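Local coordinates for protein cytosolic phospholipase A2 delta (PDB 5IZ5) that hydrolyses glycerophospholipids at the sn-2 position in a calcium-dependent manner, preferring linoleic acid there, and associates with membranes through an N-terminal C2 domain, at residues Leu55-Lys66 and Asn77-Gln85. The protein carries 3 engineered substitutions. Residues are numbered along the deposited sequence; the frame is centred on the assembly and turned at random.
Sequences LSTAPGMKFKTK and NEAFRFLIQ. With SO4 (sulfate ion), chain O.
The carboxylate of Glu-78 takes the backbone N-H of Lys-66: N to OE2 is 2.9 Å, nearly straight at 172°, received on the syn lone pair. Glutamate suits the place because its chain, extended beyond CG, spans the gap between two strands that share no backbone bonds here. The ammonium of Lys-66 stays beyond salt-bridge distance, yet its positive charge would probably favour the ionised carboxylate. Beside this bond the small, branched Thr-65 serves two sides: its OG1 is bonded to Val-51 N and to the carbonyl O of Lys-66, while CG2 meets the edge of the Phe-80 ring, 4.0 Å from CE2.

Strand 62-64 and strand 75-85 belong to the two facing sheets of the C2 beta-sandwich, the domain that carries this phospholipase to membranes when calcium binds. The axes of 62-64 and 77-85 run nearly antiparallel, 8.8 Å apart at closest approach, and alternate residues of 77-85, Glu-78, Phe-80 and Phe-82, point across the gap. Phe-63 enters between the two phenylalanines. CB of Phe-80 sits over one face of the Phe-63 ring in a CH-pi contact, 4.2 Å from its centroid, and the two rings meet obliquely, neither stacked nor edge-to-face. Toward Phe-82, Phe-63 instead presents an edge to the ring face, an offset edge-to-face pair with planes at 77° and CD2 of Phe-63 lying 3.4 Å from CZ of Phe-82. Phenylalanine suits position 63 because one ring can offer a face to one neighbour and an edge to another.

Further along, Leu-55 lays CB against Phe-82 CE1 at 3.9 Å. Its CG, anti to the backbone N (chi1 -172°), heads toward 77-85, and from there branch CD2 reaches Ile-84 CD1, 3.5 Å away; Leu-92 of strand 91-98 touches both Leu-55 and Phe-82.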
loop_
_atom_site.group_PDB
_atom_site.type_symbol
_atom_site.label_atom_id
_atom_site.label_comp_id
_atom_site.label_asym_id
_atom_site.label_seq_id
_atom_site.Cartn_x
_atom_site.Cartn_y
_atom_site.Cartn_z
ATOM N N LEU B 55 -1.848 -15.703 -21.381
ATOM C CA LEU B 55 -2.818 -14.626 -21.365
ATOM C C LEU B 55 -2.813 -14.040 -19.970
ATOM O O LEU B 55 -2.901 -14.775 -18.991
ATOM C CB LEU B 55 -4.208 -15.152 -21.719
ATOM C CG LEU B 55 -5.313 -14.119 -21.940
ATOM C CD1 LEU B 55 -5.041 -13.264 -23.170
ATOM C CD2 LEU B 55 -6.665 -14.803 -22.062
ATOM N N SER B 56 -2.709 -12.717 -19.885
ATOM C CA SER B 56 -2.603 -12.018 -18.603
ATOM C C SER B 56 -3.754 -12.343 -17.643
ATOM O O SER B 56 -3.579 -12.302 -16.430
ATOM C CB SER B 56 -2.518 -10.505 -18.840
ATOM O OG SER B 56 -3.664 -10.028 -19.526
ATOM N N THR B 57 -4.921 -12.658 -18.196
ATOM C CA THR B 57 -6.131 -12.946 -17.421
ATOM C C THR B 57 -6.418 -14.461 -17.261
ATOM O O THR B 57 -7.502 -14.865 -16.818
ATOM C CB THR B 57 -7.349 -12.255 -18.073
ATOM O OG1 THR B 57 -7.424 -12.630 -19.449
ATOM C CG2 THR B 57 -7.211 -10.732 -17.982
ATOM N N ALA B 58 -5.444 -15.289 -17.625
ATOM C CA ALA B 58 -5.503 -16.730 -17.385
ATOM C C ALA B 58 -4.157 -17.203 -16.814
ATOM O O ALA B 58 -3.433 -17.990 -17.440
ATOM C CB ALA B 58 -5.821 -17.460 -18.671
ATOM N N PRO B 59 -3.816 -16.717 -15.614
ATOM C CA PRO B 59 -2.565 -17.127 -14.995
ATOM C C PRO B 59 -2.541 -18.635 -14.756
ATOM O O PRO B 59 -3.547 -19.211 -14.347
ATOM C CB PRO B 59 -2.572 -16.372 -13.668
ATOM C CG PRO B 59 -4.010 -16.177 -13.361
ATOM C CD PRO B 59 -4.661 -15.940 -14.692
ATOM N N GLY B 60 -1.407 -19.264 -15.047
ATOM C CA GLY B 60 -1.228 -20.691 -14.813
ATOM C C GLY B 60 -1.635 -21.568 -15.986
ATOM O O GLY B 60 -1.382 -22.769 -15.968
ATOM N N MET B 61 -2.275 -20.975 -16.993
ATOM C CA MET B 61 -2.572 -21.643 -18.252
ATOM C C MET B 61 -1.539 -21.217 -19.299
ATOM O O MET B 61 -1.588 -20.108 -19.805
ATOM C CB MET B 61 -3.986 -21.241 -18.708
ATOM C CG MET B 61 -5.087 -21.475 -17.669
ATOM S SD MET B 61 -5.465 -23.210 -17.362
ATOM C CE MET B 61 -5.797 -23.831 -19.009
ATOM N N LYS B 62 -0.590 -22.094 -19.598
ATOM C CA LYS B 62 0.422 -21.858 -20.612
ATOM C C LYS B 62 0.090 -22.776 -21.754
ATOM O O LYS B 62 -0.283 -23.917 -21.521
ATOM C CB LYS B 62 1.812 -22.268 -20.116
ATOM C CG LYS B 62 2.587 -21.200 -19.374
ATOM C CD LYS B 62 4.069 -21.504 -19.360
ATOM C CE LYS B 62 4.825 -20.698 -18.316
ATOM N NZ LYS B 62 6.297 -20.855 -18.476
ATOM N N PHE B 63 0.240 -22.286 -22.976
ATOM C CA PHE B 63 0.300 -23.151 -24.142
ATOM C C PHE B 63 1.715 -23.135 -24.708
ATOM O O PHE B 63 2.421 -22.128 -24.640
ATOM C CB PHE B 63 -0.708 -22.721 -25.205
ATOM C CG PHE B 63 -2.138 -22.930 -24.795
ATOM C CD1 PHE B 63 -2.614 -24.203 -24.513
ATOM C CD2 PHE B 63 -3.009 -21.854 -24.688
ATOM C CE1 PHE B 63 -3.932 -24.400 -24.130
ATOM C CE2 PHE B 63 -4.328 -22.043 -24.306
ATOM C CZ PHE B 63 -4.792 -23.317 -24.028
ATOM N N LYS B 64 2.114 -24.267 -25.270
ATOM C CA LYS B 64 3.471 -24.469 -25.764
ATOM C C LYS B 64 3.380 -25.210 -27.091
ATOM O O LYS B 64 2.719 -26.245 -27.179
ATOM C CB LYS B 64 4.268 -25.281 -24.739
ATOM C CG LYS B 64 5.742 -25.478 -25.058
ATOM C CD LYS B 64 6.452 -26.228 -23.938
ATOM C CE LYS B 64 7.878 -26.605 -24.317
ATOM N NZ LYS B 64 8.720 -26.901 -23.123
ATOM N N THR B 65 4.016 -24.672 -28.129
ATOM C CA THR B 65 4.094 -25.376 -29.405
ATOM C C THR B 65 5.103 -26.503 -29.267
ATOM O O THR B 65 5.791 -26.614 -28.253
ATOM C CB THR B 65 4.567 -24.474 -30.567
ATOM O OG1 THR B 65 5.908 -24.024 -30.320
ATOM C CG2 THR B 65 3.636 -23.282 -30.761
ATOM N N LYS B 66 5.198 -27.332 -30.297
ATOM C CA LYS B 66 6.279 -28.299 -30.387
ATOM C C LYS B 66 7.598 -27.559 -30.567
ATOM O O LYS B 66 7.626 -26.445 -31.097
ATOM C CB LYS B 66 6.055 -29.253 -31.555
ATOM C CG LYS B 66 4.905 -30.219 -31.332
ATOM C CD LYS B 66 4.897 -31.321 -32.378
ATOM C CE LYS B 66 3.634 -32.162 -32.296
ATOM N NZ LYS B 66 2.463 -31.457 -32.886
ATOM N N ASN B 77 2.661 -23.989 -37.320
ATOM C CA ASN B 77 1.253 -24.095 -37.706
ATOM C C ASN B 77 0.403 -24.831 -36.659
ATOM O O ASN B 77 -0.237 -25.841 -36.957
ATOM C CB ASN B 77 1.120 -24.766 -39.078
ATOM C CG ASN B 77 -0.303 -24.725 -39.613
ATOM O OD1 ASN B 77 -1.075 -23.817 -39.294
ATOM N ND2 ASN B 77 -0.660 -25.714 -40.426
ATOM N N GLU B 78 0.418 -24.326 -35.428
ATOM C CA GLU B 78 -0.406 -24.870 -34.350
ATOM C C GLU B 78 -1.392 -23.814 -33.866
ATOM O O GLU B 78 -1.051 -22.629 -33.776
ATOM C CB GLU B 78 0.465 -25.343 -33.185
ATOM C CG GLU B 78 1.293 -26.578 -33.491
ATOM C CD GLU B 78 2.182 -26.977 -32.330
ATOM O OE1 GLU B 78 1.650 -27.202 -31.223
ATOM O OE2 GLU B 78 3.412 -27.073 -32.525
ATOM N N ALA B 79 -2.605 -24.257 -33.543
ATOM C CA ALA B 79 -3.671 -23.370 -33.088
ATOM C C ALA B 79 -4.052 -23.680 -31.648
ATOM O O ALA B 79 -4.035 -24.836 -31.229
ATOM C CB ALA B 79 -4.884 -23.503 -33.988
ATOM N N PHE B 80 -4.390 -22.632 -30.901
ATOM C CA PHE B 80 -4.792 -22.754 -29.501
ATOM C C PHE B 80 -6.029 -21.885 -29.244
ATOM O O PHE B 80 -6.250 -20.885 -29.935
ATOM C CB PHE B 80 -3.634 -22.339 -28.587
ATOM C CG PHE B 80 -2.345 -23.078 -28.851
ATOM C CD1 PHE B 80 -2.034 -24.234 -28.147
ATOM C CD2 PHE B 80 -1.436 -22.612 -29.794
ATOM C CE1 PHE B 80 -0.847 -24.914 -28.381
ATOM C CE2 PHE B 80 -0.247 -23.289 -30.035
ATOM C CZ PHE B 80 0.047 -24.441 -29.324
ATOM N N ARG B 81 -6.827 -22.269 -28.249
ATOM C CA ARG B 81 -8.120 -21.628 -27.983
ATOM C C ARG B 81 -8.268 -21.116 -26.557
ATOM O O ARG B 81 -8.000 -21.847 -25.603
ATOM C CB ARG B 81 -9.250 -22.609 -28.281
ATOM C CG ARG B 81 -9.567 -22.708 -29.756
ATOM C CD ARG B 81 -10.322 -24.001 -30.067
ATOM N NE ARG B 81 -9.544 -24.925 -30.892
ATOM C CZ ARG B 81 -8.742 -25.892 -30.438
ATOM N NH1 ARG B 81 -8.571 -26.102 -29.134
ATOM N NH2 ARG B 81 -8.099 -26.662 -31.308
ATOM N N PHE B 82 -8.696 -19.856 -26.437
ATOM C CA PHE B 82 -8.985 -19.213 -25.156
ATOM C C PHE B 82 -10.443 -18.753 -25.076
ATOM O O PHE B 82 -11.016 -18.324 -26.073
ATOM C CB PHE B 82 -8.133 -17.949 -25.009
ATOM C CG PHE B 82 -6.639 -18.190 -24.937
ATOM C CD1 PHE B 82 -6.013 -18.360 -23.713
ATOM C CD2 PHE B 82 -5.851 -18.180 -26.084
ATOM C CE1 PHE B 82 -4.640 -18.547 -23.629
ATOM C CE2 PHE B 82 -4.469 -18.369 -26.010
ATOM C CZ PHE B 82 -3.863 -18.551 -24.778
ATOM N N LEU B 83 -11.033 -18.802 -23.886
ATOM C CA LEU B 83 -12.268 -18.063 -23.620
ATOM C C LEU B 83 -11.900 -16.641 -23.166
ATOM O O LEU B 83 -11.118 -16.465 -22.232
ATOM C CB LEU B 83 -13.141 -18.783 -22.587
ATOM C CG LEU B 83 -14.659 -18.735 -22.880
ATOM C CD1 LEU B 83 -14.989 -19.293 -24.262
ATOM C CD2 LEU B 83 -15.468 -19.478 -21.825
ATOM N N ILE B 84 -12.455 -15.640 -23.851
ATOM C CA ILE B 84 -12.109 -14.234 -23.649
ATOM C C ILE B 84 -13.309 -13.431 -23.124
ATOM O O ILE B 84 -14.385 -13.433 -23.726
ATOM C CB ILE B 84 -11.625 -13.611 -24.981
ATOM C CG1 ILE B 84 -10.328 -14.290 -25.461
ATOM C CG2 ILE B 84 -11.442 -12.100 -24.863
ATOM C CD1 ILE B 84 -9.166 -14.229 -24.490
ATOM N N GLN B 85 -13.110 -12.752 -21.998
ATOM C CA GLN B 85 -14.101 -11.830 -21.431
ATOM C C GLN B 85 -13.822 -10.428 -21.961
ATOM O O GLN B 85 -12.787 -9.834 -21.666
ATOM C CB GLN B 85 -14.040 -11.861 -19.900
ATOM C CG GLN B 85 -14.913 -10.861 -19.162
ATOM C CD GLN B 85 -16.345 -10.839 -19.656
ATOM O OE1 GLN B 85 -16.757 -9.904 -20.334
ATOM N NE2 GLN B 85 -17.108 -11.869 -19.316
HETATM S S SO4 O . 1.044 -18.675 -17.163
HETATM O O1 SO4 O . 0.801 -18.099 -15.821
HETATM O O2 SO4 O . 0.385 -17.835 -18.192
HETATM O O3 SO4 O . 2.501 -18.740 -17.398
HETATM O O4 SO4 O . 0.505 -20.048 -17.227
#